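Local coordinates for dihydrodipicolinate synthase family protein (Sinorhizobium meliloti, PDB 4DNH), which is of unknown function but folds as a TIM barrel related to the dihydrodipicolinate synthases and may be an aldolase-like enzyme, at residues Thr121-Pro126 with Glu140-Ala145; Ile153-Ser158 with Arg173-Val178; Ala157-Ala162 with Asp196-Gly201; Val78-Asp83 with Arg97-Arg102. One frame throughout, in Å; residues are numbered along the deposited sequence.

Contact 1 (Thr121-Pro126 with Glu140-Ala145)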
loop_
_atom_site.group_PDB
_atom_site.type_symbol
_atom_site.label_atom_id
_atom_site.label_comp_id
_atom_site.label_asym_id
_atom_site.label_seq_id
_atom_site.Cartn_x
_atom_site.Cartn_y
_atom_site.Cartn_z
ATOM N N THR A 121 9.683 9.404 10.131
ATOM C CA THR A 121 10.979 9.764 10.661
ATOM C C THR A 121 12.062 9.588 9.576
ATOM O O THR A 121 13.231 9.917 9.786
ATOM C CB THR A 121 11.241 8.898 11.908
ATOM O OG1 THR A 121 11.047 9.696 13.088
ATOM C CG2 THR A 121 12.632 8.280 11.900
ATOM N N ASP A 122 11.645 9.102 8.407
ATOM C CA ASP A 122 12.559 8.689 7.328
ATOM C C ASP A 122 13.676 9.663 6.897
ATOM O O ASP A 122 14.579 9.270 6.164
ATOM C CB ASP A 122 11.787 8.154 6.107
ATOM C CG ASP A 122 10.613 9.044 5.702
ATOM O OD1 ASP A 122 9.857 9.520 6.577
ATOM O OD2 ASP A 122 10.427 9.246 4.487
ATOM N N HIS A 123 13.641 10.917 7.356
ATOM C CA HIS A 123 14.757 11.830 7.080
ATOM C C HIS A 123 15.867 11.729 8.106
ATOM O O HIS A 123 16.848 12.470 8.047
ATOM C CB HIS A 123 14.269 13.269 6.940
ATOM C CG HIS A 123 13.711 13.842 8.209
ATOM N ND1 HIS A 123 12.470 13.570 8.636
ATOM C CD2 HIS A 123 14.276 14.687 9.155
ATOM C CE1 HIS A 123 12.247 14.207 9.793
ATOM N NE2 HIS A 123 13.355 14.890 10.111
ATOM N N LEU A 124 15.720 10.807 9.052
ATOM C CA LEU A 124 16.661 10.654 10.156
ATOM C C LEU A 124 17.294 9.263 10.165
ATOM O O LEU A 124 16.598 8.255 10.319
ATOM C CB LEU A 124 15.959 10.921 11.486
ATOM C CG LEU A 124 16.760 10.781 12.781
ATOM C CD1 LEU A 124 17.944 11.740 12.790
ATOM C CD2 LEU A 124 15.854 11.025 13.984
ATOM N N ALA A 125 18.616 9.233 10.004
ATOM C CA ALA A 125 19.389 7.995 9.954
ATOM C C ALA A 125 19.423 7.341 11.334
ATOM O O ALA A 125 19.736 8.015 12.319
ATOM C CB ALA A 125 20.806 8.285 9.465
ATOM N N PRO A 126 19.061 6.041 11.419
ATOM C CA PRO A 126 19.270 5.282 12.665
ATOM C C PRO A 126 20.720 5.418 13.112
ATOM O O PRO A 126 21.631 5.253 12.299
ATOM C CB PRO A 126 18.972 3.837 12.254
ATOM C CG PRO A 126 18.008 3.965 11.118
ATOM C CD PRO A 126 18.328 5.255 10.404
ATOM N N GLU A 140 7.428 15.478 14.558
ATOM C CA GLU A 140 6.703 16.740 14.507
ATOM C C GLU A 140 7.047 17.559 13.260
ATOM O O GLU A 140 6.181 18.251 12.711
ATOM C CB GLU A 140 6.821 17.544 15.817
ATOM C CG GLU A 140 8.185 18.124 16.161
ATOM C CD GLU A 140 8.195 18.772 17.544
ATOM O OE1 GLU A 140 8.149 20.025 17.617
ATOM O OE2 GLU A 140 8.229 18.030 18.557
ATOM N N SER A 141 8.291 17.442 12.795
ATOM C CA SER A 141 8.723 18.148 11.599
ATOM C C SER A 141 7.854 17.735 10.406
ATOM O O SER A 141 7.288 18.588 9.714
ATOM C CB SER A 141 10.202 17.870 11.329
ATOM O OG SER A 141 10.682 18.594 10.214
ATOM N N GLN A 142 7.727 16.427 10.192
ATOM C CA GLN A 142 6.934 15.898 9.082
ATOM C C GLN A 142 5.443 16.112 9.295
ATOM O O GLN A 142 4.732 16.489 8.356
ATOM C CB GLN A 142 7.203 14.411 8.849
ATOM C CG GLN A 142 8.651 14.034 8.602
ATOM C CD GLN A 142 8.782 12.724 7.839
ATOM O OE1 GLN A 142 7.787 12.067 7.518
ATOM N NE2 GLN A 142 10.015 12.336 7.550
ATOM N N ILE A 143 4.970 15.855 10.516
ATOM C CA ILE A 143 3.560 16.087 10.879
ATOM C C ILE A 143 3.141 17.536 10.610
ATOM O O ILE A 143 2.084 17.777 10.030
ATOM C CB ILE A 143 3.265 15.682 12.348
ATOM C CG1 ILE A 143 3.163 14.163 12.450
ATOM C CG2 ILE A 143 1.992 16.346 12.883
ATOM C CD1 ILE A 143 3.400 13.621 13.840
ATOM N N GLU A 144 3.972 18.491 11.021
ATOM C CA GLU A 144 3.656 19.901 10.822
ATOM C C GLU A 144 3.663 20.256 9.343
ATOM O O GLU A 144 2.776 20.965 8.865
ATOM C CB GLU A 144 4.600 20.806 11.622
ATOM C CG GLU A 144 4.241 20.897 13.105
ATOM C CD GLU A 144 5.339 21.521 13.966
ATOM O OE1 GLU A 144 6.480 21.710 13.466
ATOM O OE2 GLU A 144 5.059 21.811 15.155
ATOM N N ALA A 145 4.649 19.738 8.616
ATOM C CA ALA A 145 4.708 19.913 7.169
ATOM C C ALA A 145 3.412 19.457 6.499
ATOM O O ALA A 145 2.841 20.200 5.692
ATOM C CB ALA A 145 5.903 19.178 6.592
#
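Asp122 and His123 meet Gln142 in a polar, partly buried contact between the loop that follows strand 115-119 and the middle of helix 132-148. A single amide nitrogen carries it. Gln142 NE2 donates to Asp122 OD1 over 3.0 Å and to His123 ND1 over an equal 3.0 Å, the second bond being the straighter at 165°. The two acceptors are met differently. His123 presents the edge of its ring, with Gln142 NE2 close to the ring plane, whereas Asp122 OD1 is met from above the carboxylate plane, which stands 71° from the amide. Both acceptors lie near the plane of the amide, as its two N-H directions require, and this holds the group flat and fixes its rotation. Gln142 reaches them with CG anti to its carbonyl carbon (chi1 -56°) and an extended chain beyond. Its CG also passes His123 CE1 at 3.8 Å. The other end of the amide is engaged too, since Gln142 OE1 accepts from Gly120 N, while Asp122 OD2 pairs with Arg87 and the His123 ring meets that of Trp93. The loop itself bends through a type I beta turn from Thr121 to Leu124, closed by Leu124 N on Thr121 O at 2.7 Å. Such a loop, running from a strand end back to the next helix, is a beta-alpha loop of a TIM barrel.

Contact 2 (Ile153-Ser158 with Arg173-Val178)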
loop_
_atom_site.group_PDB
_atom_site.type_symbol
_atom_site.label_atom_id
_atom_site.label_comp_id
_atom_site.label_asym_id
_atom_site.label_seq_id
_atom_site.Cartn_x
_atom_site.Cartn_y
_atom_site.Cartn_z
ATOM N N ILE A 153 -3.111 12.528 8.684
ATOM C CA ILE A 153 -1.864 11.792 8.822
ATOM C C ILE A 153 -2.065 10.289 8.969
ATOM O O ILE A 153 -3.007 9.839 9.623
ATOM C CB ILE A 153 -1.082 12.293 10.061
ATOM C CG1 ILE A 153 -0.416 13.636 9.767
ATOM C CG2 ILE A 153 -0.029 11.277 10.517
ATOM C CD1 ILE A 153 -1.227 14.806 10.242
ATOM N N ILE A 154 -1.180 9.527 8.332
ATOM C CA ILE A 154 -0.994 8.119 8.627
ATOM C C ILE A 154 0.348 8.073 9.323
ATOM O O ILE A 154 1.366 8.412 8.725
ATOM C CB ILE A 154 -0.897 7.252 7.365
ATOM C CG1 ILE A 154 -2.226 7.239 6.625
ATOM C CG2 ILE A 154 -0.508 5.825 7.744
ATOM C CD1 ILE A 154 -2.131 6.707 5.212
ATOM N N LEU A 155 0.350 7.690 10.591
ATOM C CA LEU A 155 1.552 7.795 11.388
ATOM C C LEU A 155 2.417 6.555 11.194
ATOM O O LEU A 155 2.087 5.462 11.662
ATOM C CB LEU A 155 1.201 8.022 12.854
ATOM C CG LEU A 155 2.352 8.390 13.781
ATOM C CD1 LEU A 155 2.989 9.693 13.335
ATOM C CD2 LEU A 155 1.846 8.496 15.206
HETATM N N MSE A 156 3.524 6.740 10.484
HETATM C CA MSE A 156 4.377 5.627 10.081
HETATM C C MSE A 156 5.309 5.213 11.190
HETATM O O MSE A 156 5.621 6.011 12.097
HETATM C CB MSE A 156 5.134 6.046 8.825
HETATM C CG MSE A 156 4.162 6.027 7.645
HETATM SE SE MSE A 156 5.092 6.632 6.015
HETATM C CE MSE A 156 5.627 4.874 5.287
ATOM N N ALA A 157 5.741 3.955 11.137
ATOM C CA ALA A 157 6.714 3.432 12.083
ATOM C C ALA A 157 8.063 4.055 11.772
ATOM O O ALA A 157 8.305 4.480 10.645
ATOM C CB ALA A 157 6.782 1.921 11.998
ATOM N N SER A 158 8.929 4.122 12.775
ATOM C CA SER A 158 10.165 4.882 12.686
ATOM C C SER A 158 11.420 3.997 12.816
ATOM O O SER A 158 11.599 3.271 13.810
ATOM C CB SER A 158 10.133 6.005 13.732
ATOM O OG SER A 158 11.420 6.443 14.134
ATOM N N ARG A 173 6.220 6.674 25.412
ATOM C CA ARG A 173 6.543 8.102 25.550
ATOM C C ARG A 173 6.497 8.861 24.226
ATOM O O ARG A 173 5.954 9.967 24.159
ATOM C CB ARG A 173 7.911 8.296 26.208
ATOM C CG ARG A 173 7.887 8.206 27.727
ATOM C CD ARG A 173 9.273 7.899 28.273
ATOM N NE ARG A 173 9.228 6.957 29.395
ATOM C CZ ARG A 173 10.253 6.208 29.802
ATOM N NH1 ARG A 173 10.104 5.383 30.832
ATOM N NH2 ARG A 173 11.427 6.270 29.184
ATOM N N VAL A 174 7.070 8.263 23.181
ATOM C CA VAL A 174 7.114 8.879 21.860
ATOM C C VAL A 174 5.703 9.057 21.314
ATOM O O VAL A 174 5.297 10.177 21.005
ATOM C CB VAL A 174 8.031 8.097 20.890
ATOM C CG1 VAL A 174 7.770 8.481 19.441
ATOM C CG2 VAL A 174 9.492 8.350 21.239
ATOM N N TYR A 175 4.944 7.969 21.235
ATOM C CA TYR A 175 3.553 8.043 20.782
ATOM C C TYR A 175 2.641 8.851 21.730
ATOM O O TYR A 175 1.571 9.310 21.334
ATOM C CB TYR A 175 3.001 6.642 20.515
ATOM C CG TYR A 175 3.547 6.035 19.239
ATOM C CD1 TYR A 175 4.802 5.441 19.211
ATOM C CD2 TYR A 175 2.805 6.061 18.059
ATOM C CE1 TYR A 175 5.303 4.884 18.049
ATOM C CE2 TYR A 175 3.298 5.508 16.892
ATOM C CZ TYR A 175 4.547 4.921 16.888
ATOM O OH TYR A 175 5.054 4.362 15.728
ATOM N N ASP A 176 3.074 9.034 22.974
ATOM C CA ASP A 176 2.348 9.884 23.909
ATOM C C ASP A 176 2.494 11.362 23.514
ATOM O O ASP A 176 1.495 12.087 23.457
ATOM C CB ASP A 176 2.780 9.610 25.363
ATOM C CG ASP A 176 2.198 10.611 26.362
ATOM O OD1 ASP A 176 0.968 10.874 26.349
ATOM O OD2 ASP A 176 2.986 11.129 27.184
ATOM N N ARG A 177 3.717 11.806 23.222
ATOM C CA ARG A 177 3.906 13.190 22.813
ATOM C C ARG A 177 3.341 13.436 21.417
ATOM O O ARG A 177 2.551 14.356 21.216
ATOM C CB ARG A 177 5.368 13.645 22.917
ATOM C CG ARG A 177 5.506 15.173 22.923
ATOM C CD ARG A 177 6.686 15.663 23.751
ATOM N NE ARG A 177 6.547 15.316 25.166
ATOM C CZ ARG A 177 7.527 15.383 26.070
ATOM N NH1 ARG A 177 8.743 15.786 25.717
ATOM N NH2 ARG A 177 7.291 15.043 27.335
ATOM N N VAL A 178 3.732 12.593 20.469
ATOM C CA VAL A 178 3.260 12.698 19.096
ATOM C C VAL A 178 1.730 12.799 19.024
ATOM O O VAL A 178 1.205 13.768 18.461
ATOM C CB VAL A 178 3.796 11.545 18.209
ATOM C CG1 VAL A 178 3.125 11.550 16.843
ATOM C CG2 VAL A 178 5.308 11.652 18.041
HETATM O O HOH W 1 3.517 3.934 13.689
#
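Leu155 and Val178 reach tip to tip, Leu155 CD2 standing 3.7 Å from Val178 CG1, in the apolar layer between a barrel strand and the helix outside it. Leu155 holds CG anti to its backbone N (chi1 -170°), and its CD1 also lies 4.0 Å from Val178 CG1. On Val178 the CG1 branch does the touching. Tyr175 runs past Leu155 in the opposite direction, its CE2 3.7 Å from Leu155 CD2. Tyr175 CG is anti to the carbonyl carbon (chi1 -74°), and from there the ring runs toward the loop after the strand, where its hydroxyl donates to a water at 2.6 Å, which lies in the ring plane and in turn donates to Leu155 O at 2.9 Å. Tyr175 OH is also hydrogen-bonded to Tyr202 OH, giving this buried hydroxyl two polar partners. A phenylalanine here would keep the ring packing but would probably leave the water and Tyr202 without their shared partner. Strand 153-155 lies between strands 115-119 and 186-191, with Leu155 bonded through its backbone to Ile187 and His189. Tyr139 of helix 132-148 touches both Leu155 and Tyr175, and Trp203 meets the Tyr175 ring, so helix 168-181 packs here against both the barrel wall and helix 132-148.

Contact 3 (Ala157-Ala162 with Asp196-Gly201); sequences ASRALA and DPALEG
Arg159 and Asp196 form a salt bridge between two parts of the TIM barrel that follow strands: the start of helix 159-164, just after strand 153-155, and the loop after strand 186-191. Arg159 NE donates to Asp196 OD2 at a very short 2.5 Å, a value to be read cautiously at this resolution, and Arg159 NH1 adds a weak bond to the same oxygen. The guanidinium and carboxylate planes stand 78° apart, so the pair lacks the coplanar, two-oxygen form. The Arg159 chain bends at chi2 (64°) and chi3, and on its way passes Ala198, with Arg159 CD 3.6 Å from Ala198 CB. An alanine in place of Arg159 would probably leave the Asp196 carboxylate without its counter-charge and open a gap beside the Ala198 methyl.

Beside this polar pair lies an apolar patch. Leu199 sends CD1 to Ala157 CB at 3.7 Å, while its CD2 touches Ser158 O, also 3.7 Å away. Ala162 CB packs on Ala198 O at 3.5 Å, where the backbones come close.

Farther out, Arg159 NH1 has a further acceptor in Gly88 O, and Pro126 touches the Arg159 side chain. Ser158 starts the helix as its N-cap, its OG accepting from Leu161 N at 3.2 Å, and Ser158 N is held by Tyr202 OH. Asp196 OD1 takes a weak bond from Ala198 N within its own loop. A water ties the two backbones together, donating to Arg159 O at 2.8 Å and to Ala198 O at 2.7 Å.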
loop_
_atom_site.group_PDB
_atom_site.type_symbol
_atom_site.label_atom_id
_atom_site.label_comp_id
_atom_site.label_asym_id
_atom_site.label_seq_id
_atom_site.Cartn_x
_atom_site.Cartn_y
_atom_site.Cartn_z
ATOM N N ALA A 157 5.741 3.955 11.137
ATOM C CA ALA A 157 6.714 3.432 12.083
ATOM C C ALA A 157 8.063 4.055 11.772
ATOM O O ALA A 157 8.305 4.480 10.645
ATOM C CB ALA A 157 6.782 1.921 11.998
ATOM N N SER A 158 8.929 4.122 12.775
ATOM C CA SER A 158 10.165 4.882 12.686
ATOM C C SER A 158 11.420 3.997 12.816
ATOM O O SER A 158 11.599 3.271 13.810
ATOM C CB SER A 158 10.133 6.005 13.732
ATOM O OG SER A 158 11.420 6.443 14.134
ATOM N N ARG A 159 12.267 4.068 11.787
ATOM C CA ARG A 159 13.537 3.329 11.693
ATOM C C ARG A 159 14.436 3.688 12.900
ATOM O O ARG A 159 14.965 2.805 13.561
ATOM C CB ARG A 159 14.234 3.718 10.369
ATOM C CG ARG A 159 14.604 2.634 9.349
ATOM C CD ARG A 159 13.380 1.930 8.784
ATOM N NE ARG A 159 13.175 1.811 7.315
ATOM C CZ ARG A 159 13.944 2.228 6.300
ATOM N NH1 ARG A 159 13.507 2.011 5.059
ATOM N NH2 ARG A 159 15.115 2.842 6.492
ATOM N N ALA A 160 14.573 4.984 13.204
ATOM C CA ALA A 160 15.487 5.461 14.257
ATOM C C ALA A 160 15.045 5.039 15.660
ATOM O O ALA A 160 15.882 4.786 16.541
ATOM C CB ALA A 160 15.633 6.974 14.192
ATOM N N LEU A 161 13.727 4.976 15.853
ATOM C CA LEU A 161 13.133 4.541 17.110
ATOM C C LEU A 161 13.315 3.029 17.338
ATOM O O LEU A 161 13.680 2.615 18.447
ATOM C CB LEU A 161 11.660 4.962 17.191
ATOM C CG LEU A 161 10.869 4.620 18.464
ATOM C CD1 LEU A 161 11.378 5.337 19.710
ATOM C CD2 LEU A 161 9.395 4.901 18.251
ATOM N N ALA A 162 13.111 2.220 16.290
ATOM C CA ALA A 162 13.361 0.763 16.376
ATOM C C ALA A 162 14.804 0.406 16.801
ATOM O O ALA A 162 15.034 -0.650 17.380
ATOM C CB ALA A 162 12.995 0.062 15.074
ATOM N N ASP A 196 9.952 -4.028 5.944
ATOM C CA ASP A 196 11.092 -3.215 6.342
ATOM C C ASP A 196 11.884 -3.929 7.426
ATOM O O ASP A 196 11.471 -3.952 8.594
ATOM C CB ASP A 196 10.646 -1.825 6.819
ATOM C CG ASP A 196 11.734 -0.761 6.649
ATOM O OD1 ASP A 196 12.945 -1.078 6.774
ATOM O OD2 ASP A 196 11.372 0.405 6.388
ATOM N N PRO A 197 13.026 -4.530 7.044
ATOM C CA PRO A 197 13.839 -5.262 8.028
ATOM C C PRO A 197 14.319 -4.358 9.172
ATOM O O PRO A 197 14.456 -4.824 10.293
ATOM C CB PRO A 197 15.021 -5.791 7.196
ATOM C CG PRO A 197 14.517 -5.801 5.785
ATOM C CD PRO A 197 13.583 -4.625 5.681
ATOM N N ALA A 198 14.525 -3.070 8.903
ATOM C CA ALA A 198 14.957 -2.134 9.953
ATOM C C ALA A 198 13.862 -1.774 10.987
ATOM O O ALA A 198 14.113 -1.010 11.929
ATOM C CB ALA A 198 15.589 -0.882 9.344
ATOM N N LEU A 199 12.663 -2.330 10.820
ATOM C CA LEU A 199 11.587 -2.146 11.797
ATOM C C LEU A 199 11.428 -3.355 12.717
ATOM O O LEU A 199 10.346 -3.640 13.225
ATOM C CB LEU A 199 10.276 -1.806 11.098
ATOM C CG LEU A 199 10.298 -0.436 10.444
ATOM C CD1 LEU A 199 8.931 -0.127 9.865
ATOM C CD2 LEU A 199 10.732 0.628 11.445
ATOM N N GLU A 200 12.548 -4.036 12.931
ATOM C CA GLU A 200 12.646 -5.264 13.702
ATOM C C GLU A 200 12.317 -5.075 15.195
ATOM O O GLU A 200 12.950 -4.270 15.894
ATOM C CB GLU A 200 14.054 -5.862 13.516
ATOM C CG GLU A 200 15.215 -4.891 13.746
ATOM C CD GLU A 200 16.581 -5.457 13.367
ATOM O OE1 GLU A 200 16.775 -6.694 13.419
ATOM O OE2 GLU A 200 17.478 -4.651 13.023
ATOM N N GLY A 201 11.324 -5.829 15.667
ATOM C CA GLY A 201 10.884 -5.772 17.062
ATOM C C GLY A 201 10.217 -4.464 17.461
ATOM O O GLY A 201 10.433 -3.974 18.570
HETATM O O HOH W 2 16.258 0.566 12.465
#

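Contact 4 (Val78-Asp83 with Arg97-Arg102); sequences VAESMD and RELIRR
The side chains of Leu99 and Glu80 cross at about a right angle, the two leucine methyls divided between the carboxylate oxygens: Leu99 CD1 is 3.5 Å from Glu80 OE2, and Leu99 CD2 is 3.6 Å from Glu80 OE1. The Glu80 chain bends at chi2 (-62°), turning CD back, and OE1 accepts from Ser81 N at 2.8 Å, on the anti side of the carboxylate. Ser81 then fits against the neighbouring pair of helix residues. Its OG sits 3.6 Å from Leu99 CD2 and 3.5 Å from Ile100 CG1, and Ser81 CB is 4.0 Å from Ile100 CD1. Ile100 has CG1 anti to its carbonyl carbon (chi1 -69°), which brings that branch to the serine. Together the four side chains join strand 77-80 to helix 93-108 within a beta-alpha-beta unit whose next strand is 115-119. The polar atoms enclosed here find their partners mainly outside the two segments: Glu80 OE2 pairs with Arg68 and Ser103, and Ser81 OG with Ala96 O. A carboxylate buried beside leucine methyls would probably be costly if charged, and the salt bridge to Arg68 is likely to keep it ionised.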
loop_
_atom_site.group_PDB
_atom_site.type_symbol
_atom_site.label_atom_id
_atom_site.label_comp_id
_atom_site.label_asym_id
_atom_site.label_seq_id
_atom_site.Cartn_x
_atom_site.Cartn_y
_atom_site.Cartn_z
ATOM N N VAL A 78 -7.011 7.417 -1.106
ATOM C CA VAL A 78 -5.604 7.357 -1.432
ATOM C C VAL A 78 -4.762 7.495 -0.152
ATOM O O VAL A 78 -4.947 8.443 0.637
ATOM C CB VAL A 78 -5.236 8.451 -2.476
ATOM C CG1 VAL A 78 -3.731 8.701 -2.517
ATOM C CG2 VAL A 78 -5.749 8.074 -3.865
ATOM N N ALA A 79 -3.847 6.549 0.051
ATOM C CA ALA A 79 -2.863 6.606 1.136
ATOM C C ALA A 79 -1.532 7.025 0.528
ATOM O O ALA A 79 -0.906 6.223 -0.174
ATOM C CB ALA A 79 -2.720 5.243 1.797
ATOM N N GLU A 80 -1.094 8.257 0.790
ATOM C CA GLU A 80 0.016 8.811 0.035
ATOM C C GLU A 80 1.374 8.678 0.649
ATOM O O GLU A 80 1.551 8.796 1.872
ATOM C CB GLU A 80 -0.181 10.287 -0.291
ATOM C CG GLU A 80 -0.727 10.528 -1.681
ATOM C CD GLU A 80 0.170 10.053 -2.802
ATOM O OE1 GLU A 80 1.050 9.172 -2.619
ATOM O OE2 GLU A 80 -0.050 10.557 -3.906
ATOM N N SER A 81 2.333 8.483 -0.254
ATOM C CA SER A 81 3.721 8.401 0.087
ATOM C C SER A 81 3.903 7.284 1.120
ATOM O O SER A 81 4.651 7.409 2.081
ATOM C CB SER A 81 4.216 9.764 0.586
ATOM O OG SER A 81 4.178 10.724 -0.454
HETATM N N MSE A 82 3.208 6.183 0.887
HETATM C CA MSE A 82 3.276 5.039 1.783
HETATM C C MSE A 82 4.305 4.047 1.305
HETATM O O MSE A 82 5.055 4.300 0.349
HETATM C CB MSE A 82 1.868 4.448 1.868
HETATM C CG MSE A 82 0.977 5.350 2.727
HETATM SE SE MSE A 82 1.663 5.294 4.577
HETATM C CE MSE A 82 1.064 3.458 4.969
ATOM N N ASP A 83 4.352 2.897 1.964
ATOM C CA ASP A 83 5.306 1.868 1.603
ATOM C C ASP A 83 5.204 1.518 0.122
ATOM O O ASP A 83 6.212 1.275 -0.508
ATOM C CB ASP A 83 5.101 0.618 2.457
ATOM C CG ASP A 83 6.229 -0.365 2.308
ATOM O OD1 ASP A 83 7.283 -0.157 2.948
ATOM O OD2 ASP A 83 6.070 -1.340 1.538
ATOM N N ARG A 97 7.363 14.507 0.706
ATOM C CA ARG A 97 6.739 15.780 1.053
ATOM C C ARG A 97 6.145 16.450 -0.202
ATOM O O ARG A 97 5.013 16.936 -0.185
ATOM C CB ARG A 97 7.780 16.685 1.713
ATOM C CG ARG A 97 7.231 17.981 2.279
ATOM C CD ARG A 97 8.330 19.004 2.505
ATOM N NE ARG A 97 7.785 20.225 3.096
ATOM C CZ ARG A 97 8.193 20.770 4.243
ATOM N NH1 ARG A 97 9.187 20.222 4.940
ATOM N NH2 ARG A 97 7.609 21.876 4.688
ATOM N N GLU A 98 6.886 16.433 -1.304
ATOM C CA GLU A 98 6.395 17.044 -2.532
ATOM C C GLU A 98 5.192 16.280 -3.077
ATOM O O GLU A 98 4.227 16.883 -3.526
ATOM C CB GLU A 98 7.521 17.174 -3.556
ATOM C CG GLU A 98 7.144 17.796 -4.890
ATOM C CD GLU A 98 6.798 19.280 -4.824
ATOM O OE1 GLU A 98 6.562 19.827 -3.715
ATOM O OE2 GLU A 98 6.751 19.904 -5.913
ATOM N N LEU A 99 5.221 14.956 -2.981
ATOM C CA LEU A 99 4.115 14.140 -3.489
ATOM C C LEU A 99 2.865 14.392 -2.656
ATOM O O LEU A 99 1.764 14.561 -3.185
ATOM C CB LEU A 99 4.502 12.674 -3.480
ATOM C CG LEU A 99 3.491 11.618 -3.908
ATOM C CD1 LEU A 99 2.826 11.957 -5.237
ATOM C CD2 LEU A 99 4.214 10.278 -3.985
ATOM N N ILE A 100 3.057 14.461 -1.350
ATOM C CA ILE A 100 1.995 14.813 -0.433
ATOM C C ILE A 100 1.393 16.183 -0.778
ATOM O O ILE A 100 0.190 16.310 -0.904
ATOM C CB ILE A 100 2.472 14.715 1.034
ATOM C CG1 ILE A 100 2.698 13.234 1.395
ATOM C CG2 ILE A 100 1.469 15.384 1.969
ATOM C CD1 ILE A 100 3.282 12.980 2.772
ATOM N N ARG A 101 2.244 17.184 -0.968
ATOM C CA ARG A 101 1.816 18.535 -1.353
ATOM C C ARG A 101 0.993 18.571 -2.657
ATOM O O ARG A 101 -0.103 19.128 -2.678
ATOM C CB ARG A 101 3.034 19.457 -1.440
ATOM C CG ARG A 101 2.719 20.909 -1.745
ATOM C CD ARG A 101 3.943 21.609 -2.310
ATOM N NE ARG A 101 3.530 22.594 -3.304
ATOM C CZ ARG A 101 3.765 22.523 -4.614
ATOM N NH1 ARG A 101 4.460 21.522 -5.136
ATOM N NH2 ARG A 101 3.316 23.486 -5.405
ATOM N N ARG A 102 1.511 17.976 -3.731
ATOM C CA ARG A 102 0.765 17.895 -5.003
ATOM C C ARG A 102 -0.567 17.148 -4.863
ATOM O O ARG A 102 -1.598 17.641 -5.319
ATOM C CB ARG A 102 1.580 17.210 -6.090
ATOM C CG ARG A 102 3.021 17.636 -6.148
ATOM C CD ARG A 102 3.223 18.709 -7.168
ATOM N NE ARG A 102 4.629 18.804 -7.544
ATOM C CZ ARG A 102 5.051 19.011 -8.786
ATOM N NH1 ARG A 102 4.172 19.114 -9.785
ATOM N NH2 ARG A 102 6.353 19.100 -9.026
#

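Overall arrangement
All four contacts belong to one eight-stranded parallel barrel and come along the chain as contact 4, contact 1, then contacts 2 and 3, which share Ala157 and Ser158 just after strand 153-155. Contacts 2 and 4 each join a barrel strand to a helix and touch inside the barrel, Ile154 against Ala79, centres about 18 Å apart. Contacts 1 and 3 involve the loops after strands 115-119 and 186-191; their centres are about 14 Å apart, and Leu124 packs on Ala160. Contact 1 lies about 10 Å from contact 2, centre to centre, through helix 132-148. Contacts 3 and 4 do not touch; the others bridge them, so wall and beta-alpha loops, where TIM-barrel enzymes usually carry active sites, pack together.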